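Local coordinates for flavin prenyltransferase UbiX (Methanocaldococcus jannaschii, PDB 6M8V) that transfers a dimethylallyl group from dimethylallyl phosphate to the N5 and C6 atoms of reduced FMN, making the prenylated flavin cofactor of UbiD decarboxylases, at the interface of chains A and B. Numbering follows the deposited sequence. Chains: chain A/B, Flavin prenyltransferase UbiX.

The interface of chains A and B. Residues chain A 86, 121-125, 128; chain B 103, 106, 109-111.
The aliphatic stem of B:Lys110 forms the apolar centre between two prenyltransferase copies. CG lies in the crowded position between backbone N and carbonyl carbon (chi1 78°), and the stem then runs extended over the A:Glu121–A:Asn125 loop. CB packs against CB of A:Asn125, and the B:Lys110 and A:Glu121 side chains cross at about a right angle, with B:Lys110 CE 3.5 Å from A:Glu121 CD. The carbonyl O of A:Pro123, which follows a cis peptide bond, lies along the stem, and the ring's CD faces the carboxylate of B:Glu111. A bend at chi4 (74°) brings B:Lys110 NZ 3.0 Å from A:Glu121 OE1, above the carboxylate plane. B:Lys110 NZ also salt-bridges B:Glu111 OE2 within its own chain at 2.8 Å and makes a weak bond to the A:Met122 carbonyl. A:Glu121 OE1 also accepts the A:Met122 backbone N on its anti lone pair at 2.7 Å, which helps fix the carboxylate's rotation. A:Glu121 OE2 meets B:Arg103 NH1 tip to tip, 2.8 Å away and in the guanidinium plane. An alanine at A:Glu121 would probably cost B:Arg103 this salt bridge, leave B:Lys110 more reliant on B:Glu111 and, without the A:Met122 N bond, loosen the loop. A:His128 and A:Asn125 both grip B:Asp106. A:His128 NE2 points straight at the syn lone pair of B:Asp106 OD2 (2.5 Å), its ring plane 80° from the carboxylate, while A:Asn125 ND2 reaches B:Asp106 OD1 from above the carboxylate plane at 2.8 Å. The imidazole is sandwiched between A:Asn125 OD1, which also accepts the A:His128 backbone N, and A:Met86 SD. The B:Asp106 carboxylate may favour a protonated A:His128, though B:Arg103's charge would oppose this. Chain A supplies the loop after strand 114-119 and the starts of helices 86-94 and 126-137, chain B the end of helix 100-110; A:Met86 and A:Glu121 line the FMN pocket, so this contact, in a deposited twelve-copy assembly that is probably biological, adjoins the flavin site.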
ATOM      1  N   MET A  86     -25.867  -4.925   0.805  1.00 14.10           N
ATOM      2  CA  MET A  86     -24.607  -4.193   0.910  1.00 13.55           C
ATOM      3  C   MET A  86     -24.212  -4.018   2.368  1.00 15.33           C
ATOM      4  O   MET A  86     -23.022  -4.060   2.706  1.00 15.29           O
ATOM      5  CB  MET A  86     -24.707  -2.838   0.207  1.00 13.27           C
ATOM      6  CG  MET A  86     -24.913  -2.903  -1.310  1.00 20.53           C
ATOM      7  SD  MET A  86     -23.766  -3.958  -2.214  1.00 14.14           S
ATOM      8  CE  MET A  86     -24.620  -5.537  -2.251  1.00 17.32           C
ATOM      9  N   GLU A 121     -26.777  -5.592  -6.040  1.00 13.99           N
ATOM     10  CA  GLU A 121     -26.794  -4.140  -6.090  1.00 20.42           C
ATOM     11  C   GLU A 121     -26.436  -3.715  -7.504  1.00 22.49           C
ATOM     12  O   GLU A 121     -25.726  -4.431  -8.217  1.00 13.77           O
ATOM     13  CB  GLU A 121     -25.814  -3.524  -5.081  1.00 18.44           C
ATOM     14  CG  GLU A 121     -25.911  -2.008  -4.956  1.00 17.50           C
ATOM     15  CD  GLU A 121     -27.349  -1.538  -4.779  1.00 25.46           C
ATOM     16  OE1 GLU A 121     -28.034  -1.303  -5.801  1.00 23.98           O
ATOM     17  OE2 GLU A 121     -27.793  -1.404  -3.617  1.00 25.90           O
ATOM     18  N   MET A 122     -26.928  -2.549  -7.898  1.00 13.36           N
ATOM     19  CA  MET A 122     -26.622  -2.061  -9.231  1.00 19.74           C
ATOM     20  C   MET A 122     -26.887  -0.562  -9.300  1.00 21.14           C
ATOM     21  O   MET A 122     -27.996  -0.113  -8.985  1.00 29.62           O
ATOM     22  CB  MET A 122     -27.451  -2.820 -10.265  1.00 25.42           C
ATOM     23  CG  MET A 122     -27.067  -2.555 -11.697  1.00 34.17           C
ATOM     24  SD  MET A 122     -28.200  -3.389 -12.827  1.00 35.13           S
ATOM     25  CE  MET A 122     -27.618  -2.734 -14.374  1.00 31.82           C
ATOM     26  N   PRO A 123     -25.879   0.254  -9.641  1.00 21.61           N
ATOM     27  CA  PRO A 123     -24.473  -0.135  -9.804  1.00 13.12           C
ATOM     28  C   PRO A 123     -23.793  -0.436  -8.465  1.00 17.22           C
ATOM     29  O   PRO A 123     -24.397  -0.214  -7.413  1.00 15.71           O
ATOM     30  CB  PRO A 123     -23.823   1.105 -10.445  1.00 16.93           C
ATOM     31  CG  PRO A 123     -24.939   2.047 -10.766  1.00 21.95           C
ATOM     32  CD  PRO A 123     -26.089   1.689  -9.887  1.00 16.15           C
ATOM     33  N   PHE A 124     -22.564  -0.943  -8.516  1.00 11.83           N
ATOM     34  CA  PHE A 124     -21.694  -1.012  -7.348  1.00 14.89           C
ATOM     35  C   PHE A 124     -20.879   0.272  -7.241  1.00 11.28           C
ATOM     36  O   PHE A 124     -20.482   0.858  -8.252  1.00 21.02           O
ATOM     37  CB  PHE A 124     -20.728  -2.197  -7.449  1.00 11.58           C
ATOM     38  CG  PHE A 124     -21.372  -3.547  -7.278  1.00 11.96           C
ATOM     39  CD1 PHE A 124     -22.160  -3.827  -6.176  1.00 12.56           C
ATOM     40  CD2 PHE A 124     -21.159  -4.548  -8.213  1.00 14.42           C
ATOM     41  CE1 PHE A 124     -22.737  -5.073  -6.009  1.00 12.65           C
ATOM     42  CE2 PHE A 124     -21.733  -5.797  -8.055  1.00 15.99           C
ATOM     43  CZ  PHE A 124     -22.523  -6.060  -6.948  1.00 12.72           C
ATOM     44  N   ASN A 125     -20.619   0.704  -6.006  1.00 11.21           N
ATOM     45  CA  ASN A 125     -19.642   1.756  -5.774  1.00 10.86           C
ATOM     46  C   ASN A 125     -18.328   1.128  -5.309  1.00 10.67           C
ATOM     47  O   ASN A 125     -18.207  -0.090  -5.179  1.00 10.80           O
ATOM     48  CB  ASN A 125     -20.170   2.802  -4.780  1.00 13.46           C
ATOM     49  CG  ASN A 125     -20.432   2.246  -3.387  1.00 18.63           C
ATOM     50  OD1 ASN A 125     -19.718   1.367  -2.890  1.00 13.11           O
ATOM     51  ND2 ASN A 125     -21.458   2.787  -2.733  1.00 16.39           N
ATOM     52  N   HIS A 128     -18.498  -1.149  -2.073  1.00  7.34           N
ATOM     53  CA  HIS A 128     -18.931  -2.511  -2.372  1.00  6.89           C
ATOM     54  C   HIS A 128     -17.797  -3.308  -2.994  1.00  6.86           C
ATOM     55  O   HIS A 128     -17.511  -4.438  -2.580  1.00  7.72           O
ATOM     56  CB  HIS A 128     -20.136  -2.494  -3.325  1.00  4.86           C
ATOM     57  CG  HIS A 128     -21.227  -1.554  -2.915  1.00  7.85           C
ATOM     58  ND1 HIS A 128     -21.992  -0.860  -3.831  1.00  8.27           N
ATOM     59  CD2 HIS A 128     -21.697  -1.206  -1.694  1.00  9.32           C
ATOM     60  CE1 HIS A 128     -22.876  -0.116  -3.190  1.00 10.41           C
ATOM     61  NE2 HIS A 128     -22.716  -0.305  -1.893  1.00  9.26           N
TER
ATOM     62  N   ARG B 103     -27.930   4.249   4.087  1.00 22.77           N
ATOM     63  CA  ARG B 103     -28.365   3.682   2.816  1.00 20.66           C
ATOM     64  C   ARG B 103     -28.447   4.754   1.732  1.00 17.19           C
ATOM     65  O   ARG B 103     -28.009   4.523   0.596  1.00 18.69           O
ATOM     66  CB  ARG B 103     -29.708   2.964   2.993  1.00 19.63           C
ATOM     67  CG  ARG B 103     -30.380   2.523   1.692  1.00 24.24           C
ATOM     68  CD  ARG B 103     -29.546   1.503   0.898  1.00 20.52           C
ATOM     69  NE  ARG B 103     -30.278   1.038  -0.282  1.00 22.64           N
ATOM     70  CZ  ARG B 103     -29.761   0.297  -1.260  1.00 22.87           C
ATOM     71  NH1 ARG B 103     -28.493  -0.081  -1.215  1.00 17.70           N
ATOM     72  NH2 ARG B 103     -30.518  -0.069  -2.291  1.00 18.93           N
ATOM     73  N   ASP B 106     -24.943   5.644   0.731  1.00 14.96           N
ATOM     74  CA  ASP B 106     -24.389   4.617  -0.147  1.00 17.51           C
ATOM     75  C   ASP B 106     -24.996   4.709  -1.542  1.00 19.66           C
ATOM     76  O   ASP B 106     -24.306   4.493  -2.548  1.00 19.16           O
ATOM     77  CB  ASP B 106     -24.623   3.231   0.465  1.00 14.53           C
ATOM     78  CG  ASP B 106     -23.705   2.166  -0.113  1.00 19.76           C
ATOM     79  OD1 ASP B 106     -22.474   2.395  -0.192  1.00 23.30           O
ATOM     80  OD2 ASP B 106     -24.215   1.086  -0.484  1.00 20.74           O
ATOM     81  N   LEU B 109     -23.385   7.512  -3.453  1.00 14.46           N
ATOM     82  CA  LEU B 109     -22.065   7.178  -3.979  1.00 13.88           C
ATOM     83  C   LEU B 109     -22.168   6.292  -5.216  1.00 16.74           C
ATOM     84  O   LEU B 109     -21.447   6.507  -6.197  1.00 13.55           O
ATOM     85  CB  LEU B 109     -21.211   6.512  -2.893  1.00 13.48           C
ATOM     86  CG  LEU B 109     -20.743   7.418  -1.739  1.00 24.47           C
ATOM     87  CD1 LEU B 109     -20.216   6.614  -0.550  1.00 17.58           C
ATOM     88  CD2 LEU B 109     -19.682   8.412  -2.207  1.00 18.12           C
ATOM     89  N   LYS B 110     -23.052   5.292  -5.202  1.00 15.32           N
ATOM     90  CA  LYS B 110     -23.151   4.432  -6.378  1.00 23.35           C
ATOM     91  C   LYS B 110     -23.815   5.152  -7.549  1.00 20.31           C
ATOM     92  O   LYS B 110     -23.440   4.916  -8.701  1.00 15.85           O
ATOM     93  CB  LYS B 110     -23.889   3.131  -6.044  1.00 22.46           C
ATOM     94  CG  LYS B 110     -25.414   3.223  -5.952  1.00 23.24           C
ATOM     95  CD  LYS B 110     -25.984   1.986  -5.253  1.00 19.71           C
ATOM     96  CE  LYS B 110     -27.509   1.946  -5.277  1.00 22.89           C
ATOM     97  NZ  LYS B 110     -28.049   1.596  -6.620  1.00 22.03           N
ATOM     98  N   GLU B 111     -24.773   6.041  -7.286  1.00 22.89           N
ATOM     99  CA  GLU B 111     -25.432   6.791  -8.351  1.00 26.36           C
ATOM    100  C   GLU B 111     -24.700   8.081  -8.699  1.00 30.30           C
ATOM    101  O   GLU B 111     -25.175   8.835  -9.555  1.00 32.42           O
ATOM    102  CB  GLU B 111     -26.884   7.109  -7.969  1.00 24.36           C
ATOM    103  CG  GLU B 111     -27.727   5.896  -7.561  1.00 21.11           C
ATOM    104  CD  GLU B 111     -28.029   4.948  -8.716  1.00 29.84           C
ATOM    105  OE1 GLU B 111     -28.055   5.401  -9.879  1.00 39.87           O
ATOM    106  OE2 GLU B 111     -28.257   3.745  -8.460  1.00 26.31           O
TER